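Local coordinates for SAM-dependent O-methyltransferase (Thermotoga maritima, PDB 1O54) that catalyses S-adenosyl-L-methionine-dependent O-methyl transfer and assembles as a homotetramer built from a dimer of dimers, at the interface of chains A and B. Numbering follows the deposited sequence. Chains: chain A/B, SAM-dependent O-methyltransferase.

Contact 1 and contact 2 are two separate patches of one two-fold symmetric interface, the centres of their C-alpha atoms lying about 29 Å apart. They share no residues. Contact 1 is made between helices, with helix 98-107 taking part from both chains, whereas contact 2 sets strand 74-78 and the loop at B:Gly64 against strand 231-232 and the segment just after strand 263-269 of chain A. Because each patch recurs with the chains exchanged, the two subunits are joined at well-separated points, as would suit one of the pairings within the homotetramer.

Contact 1: the interface of chains A and B. Residues chain A 82, 86, 98, 101-102, 129; chain B 106.
The terminal methyl of B:Met106 meets a branch of A:Val129, CE lying 3.5 Å from CG2, a snug contact in which the two side chains run at about a right angle. On another side of the same methyl, A:Ile86 offers the end of its longer branch, CD1, 3.9 Å from CE. A:Leu82, from the same helix 82-87, stands a little farther off and borders the pocket. B:Met106 gets this far because it is fully stretched: CG is anti to the backbone N (chi1 -164°), and the remaining torsions are close to straight. The thioether behind the methyl lies against helix 98-107 of chain A, with SD 3.8 Å from CB of A:Ser102 and 4.0 Å from CB of A:Pro98, whose ring slants across it. An alanine in place of B:Met106 would probably leave A:Val129 and A:Ile86 without their apolar partner and open a gap between the three helices of chain A. Toward the polar rim, A:Ser102 presents its CB to the sulfur, while its hydroxyl OG turns back along its own helix and donates to A:Pro98 O at 2.8 Å. The hydroxyl of A:Ser101 also borders the thioether. The site is a knob-in-pocket anchor that joins the two subunits through apolar packing.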
loop_
_atom_site.group_PDB
_atom_site.type_symbol
_atom_site.label_atom_id
_atom_site.label_comp_id
_atom_site.label_asym_id
_atom_site.label_seq_id
_atom_site.Cartn_x
_atom_site.Cartn_y
_atom_site.Cartn_z
ATOM N N LEU A 82 13.171 21.226 -9.635
ATOM C CA LEU A 82 11.788 21.525 -9.917
ATOM C C LEU A 82 10.910 20.975 -8.811
ATOM O O LEU A 82 10.027 21.659 -8.361
ATOM C CB LEU A 82 11.431 20.972 -11.281
ATOM C CG LEU A 82 9.986 21.195 -11.703
ATOM C CD1 LEU A 82 9.638 22.658 -11.701
ATOM C CD2 LEU A 82 9.721 20.585 -13.061
ATOM N N ILE A 86 8.225 23.075 -6.673
ATOM C CA ILE A 86 6.815 22.673 -6.599
ATOM C C ILE A 86 6.396 22.474 -5.153
ATOM O O ILE A 86 5.334 22.961 -4.737
ATOM C CB ILE A 86 6.599 21.441 -7.432
ATOM C CG1 ILE A 86 6.619 21.806 -8.911
ATOM C CG2 ILE A 86 5.264 20.720 -7.088
ATOM C CD1 ILE A 86 6.814 20.654 -9.790
ATOM N N PRO A 98 4.471 15.692 -7.630
ATOM C CA PRO A 98 5.500 15.021 -8.429
ATOM C C PRO A 98 5.404 13.515 -8.589
ATOM O O PRO A 98 5.674 13.007 -9.676
ATOM C CB PRO A 98 6.782 15.338 -7.645
ATOM C CG PRO A 98 6.517 16.710 -7.125
ATOM C CD PRO A 98 5.066 16.660 -6.669
ATOM N N SER A 101 2.733 13.571 -11.258
ATOM C CA SER A 101 3.043 14.266 -12.504
ATOM C C SER A 101 4.099 13.554 -13.369
ATOM O O SER A 101 3.936 13.464 -14.576
ATOM C CB SER A 101 3.419 15.737 -12.241
ATOM O OG SER A 101 4.534 15.819 -11.421
ATOM N N SER A 102 5.153 13.022 -12.751
ATOM C CA SER A 102 6.192 12.312 -13.481
ATOM C C SER A 102 5.621 11.087 -14.224
ATOM O O SER A 102 5.887 10.845 -15.419
ATOM C CB SER A 102 7.315 11.918 -12.490
ATOM O OG SER A 102 6.846 11.162 -11.363
ATOM N N VAL A 129 6.236 20.185 -15.679
ATOM C CA VAL A 129 6.679 18.843 -15.994
ATOM C C VAL A 129 6.488 18.555 -17.499
ATOM O O VAL A 129 7.370 17.989 -18.192
ATOM C CB VAL A 129 5.918 17.793 -15.136
ATOM C CG1 VAL A 129 6.220 16.392 -15.579
ATOM C CG2 VAL A 129 6.291 18.002 -13.675
ATOM N N MET B 106 12.744 12.538 -12.318
ATOM C CA MET B 106 12.303 13.783 -11.766
ATOM C C MET B 106 13.044 14.088 -10.487
ATOM O O MET B 106 13.413 15.233 -10.261
ATOM C CB MET B 106 10.801 13.816 -11.544
ATOM C CG MET B 106 10.298 15.264 -11.326
ATOM S SD MET B 106 8.521 15.344 -11.249
ATOM C CE MET B 106 8.255 17.154 -10.915
#

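Contact 2: the interface of chains A and B. Residues chain A 232, 269-272; chain B 64, 76, 78.
B:Tyr76 of strand 74-78 lies against A:Val270 and A:Ile232, a subunit contact of this TRM61-family member of the class I-like SAM-binding methyltransferases.

The packing centres on one face of the tyrosine ring, which both aliphatic residues approach. A:Val270 sets CG1 over that face, 4.0 Å from the ring centroid, in a CH-pi contact, and the two side chains meet at about a right angle. Its CG1 is anti to the carbonyl carbon (chi1 -65°), which directs this methyl toward the CD2 side of the ring, while CG2 reaches toward CE2 and CZ. A:Ile232 takes the opposite half of the same face. Its CD1 comes 3.8 Å from CB of B:Tyr76, at the root of the ring, and its CG2 lies beside CE1, farther out. The same CD1 also touches B:Leu78, two residues along the strand, 4.1 Å from that residue's CD1.

Direct hydrogen bonds run to main-chain atoms on chain A. A:Arg272 takes part here through its main-chain N and O. The phenol OH of B:Tyr76 donates to A:Arg272 O at 2.8 Å, in the carbonyl plane and on a lone pair; this oxygen also lies in the plane of the ring, at its edge, and the bond would fix how far the ring can swing. Alongside, the amide N of A:Cys271 donates to B:Gly64 O at 3.0 Å. The acceptor also rests against CB of A:Val270, so the polar and apolar contacts adjoin.

Water 1 adds an indirect link. It lies 2.7 Å from B:Gly64 O and also bonds to the backbone N of A:Arg272, giving the glycine carbonyl a second partner.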
loop_
_atom_site.group_PDB
_atom_site.type_symbol
_atom_site.label_atom_id
_atom_site.label_comp_id
_atom_site.label_asym_id
_atom_site.label_seq_id
_atom_site.Cartn_x
_atom_site.Cartn_y
_atom_site.Cartn_z
ATOM N N ILE A 232 -9.983 3.985 -26.256
ATOM C CA ILE A 232 -9.617 2.618 -25.891
ATOM C C ILE A 232 -8.496 2.673 -24.869
ATOM O O ILE A 232 -8.003 3.780 -24.525
ATOM C CB ILE A 232 -9.227 1.791 -27.152
ATOM C CG1 ILE A 232 -7.958 2.375 -27.785
ATOM C CG2 ILE A 232 -10.411 1.750 -28.143
ATOM C CD1 ILE A 232 -7.328 1.427 -28.791
ATOM N N LYS A 269 -7.213 8.013 -27.744
ATOM C CA LYS A 269 -8.181 8.366 -28.764
ATOM C C LYS A 269 -8.051 7.500 -29.993
ATOM O O LYS A 269 -6.956 7.319 -30.541
ATOM C CB LYS A 269 -8.010 9.824 -29.175
ATOM C CG LYS A 269 -9.085 10.330 -30.189
ATOM C CD LYS A 269 -8.529 11.165 -31.181
ATOM C CE LYS A 269 -9.438 11.489 -32.337
ATOM N NZ LYS A 269 -9.746 12.927 -32.328
ATOM N N VAL A 270 -9.189 7.017 -30.468
ATOM C CA VAL A 270 -9.286 6.411 -31.792
ATOM C C VAL A 270 -10.314 7.182 -32.612
ATOM O O VAL A 270 -11.092 7.976 -32.069
ATOM C CB VAL A 270 -9.614 4.936 -31.705
ATOM C CG1 VAL A 270 -8.451 4.203 -31.026
ATOM C CG2 VAL A 270 -10.963 4.683 -30.975
ATOM N N CYS A 271 -10.308 6.973 -33.919
ATOM C CA CYS A 271 -11.149 7.783 -34.801
ATOM C C CYS A 271 -12.629 7.437 -34.686
ATOM O O CYS A 271 -13.475 8.318 -34.772
ATOM C CB CYS A 271 -10.680 7.658 -36.252
ATOM S SG CYS A 271 -9.018 8.360 -36.405
ATOM N N ARG A 272 -12.937 6.167 -34.475
ATOM C CA ARG A 272 -14.338 5.759 -34.421
ATOM C C ARG A 272 -14.472 4.402 -33.777
ATOM O O ARG A 272 -13.514 3.643 -33.676
ATOM C CB ARG A 272 -14.979 5.782 -35.819
ATOM C CG ARG A 272 -14.118 5.194 -36.911
ATOM C CD ARG A 272 -14.709 5.271 -38.318
ATOM N NE ARG A 272 -14.111 4.240 -39.161
ATOM C CZ ARG A 272 -14.415 4.022 -40.446
ATOM N NH1 ARG A 272 -15.330 4.758 -41.074
ATOM N NH2 ARG A 272 -13.798 3.042 -41.100
ATOM N N GLY B 64 -4.912 5.363 -34.951
ATOM C CA GLY B 64 -6.254 5.576 -34.474
ATOM C C GLY B 64 -7.283 4.904 -35.354
ATOM O O GLY B 64 -8.434 4.860 -34.991
ATOM N N TYR B 76 -7.144 -1.754 -33.300
ATOM C CA TYR B 76 -6.766 -0.387 -33.635
ATOM C C TYR B 76 -5.259 -0.262 -33.814
ATOM O O TYR B 76 -4.482 -0.858 -33.074
ATOM C CB TYR B 76 -7.227 0.532 -32.509
ATOM C CG TYR B 76 -8.709 0.695 -32.489
ATOM C CD1 TYR B 76 -9.503 -0.092 -31.665
ATOM C CD2 TYR B 76 -9.325 1.651 -33.287
ATOM C CE1 TYR B 76 -10.881 0.084 -31.637
ATOM C CE2 TYR B 76 -10.695 1.822 -33.278
ATOM C CZ TYR B 76 -11.469 1.030 -32.449
ATOM O OH TYR B 76 -12.833 1.219 -32.437
ATOM N N LEU B 78 -1.909 1.818 -33.430
ATOM C CA LEU B 78 -1.379 2.819 -32.520
ATOM C C LEU B 78 0.125 2.950 -32.725
ATOM O O LEU B 78 0.774 2.037 -33.247
ATOM C CB LEU B 78 -1.676 2.461 -31.047
ATOM C CG LEU B 78 -3.162 2.240 -30.696
ATOM C CD1 LEU B 78 -3.312 1.769 -29.286
ATOM C CD2 LEU B 78 -4.024 3.502 -30.915
HETATM O O HOH W 1 -10.950 4.176 -35.702
#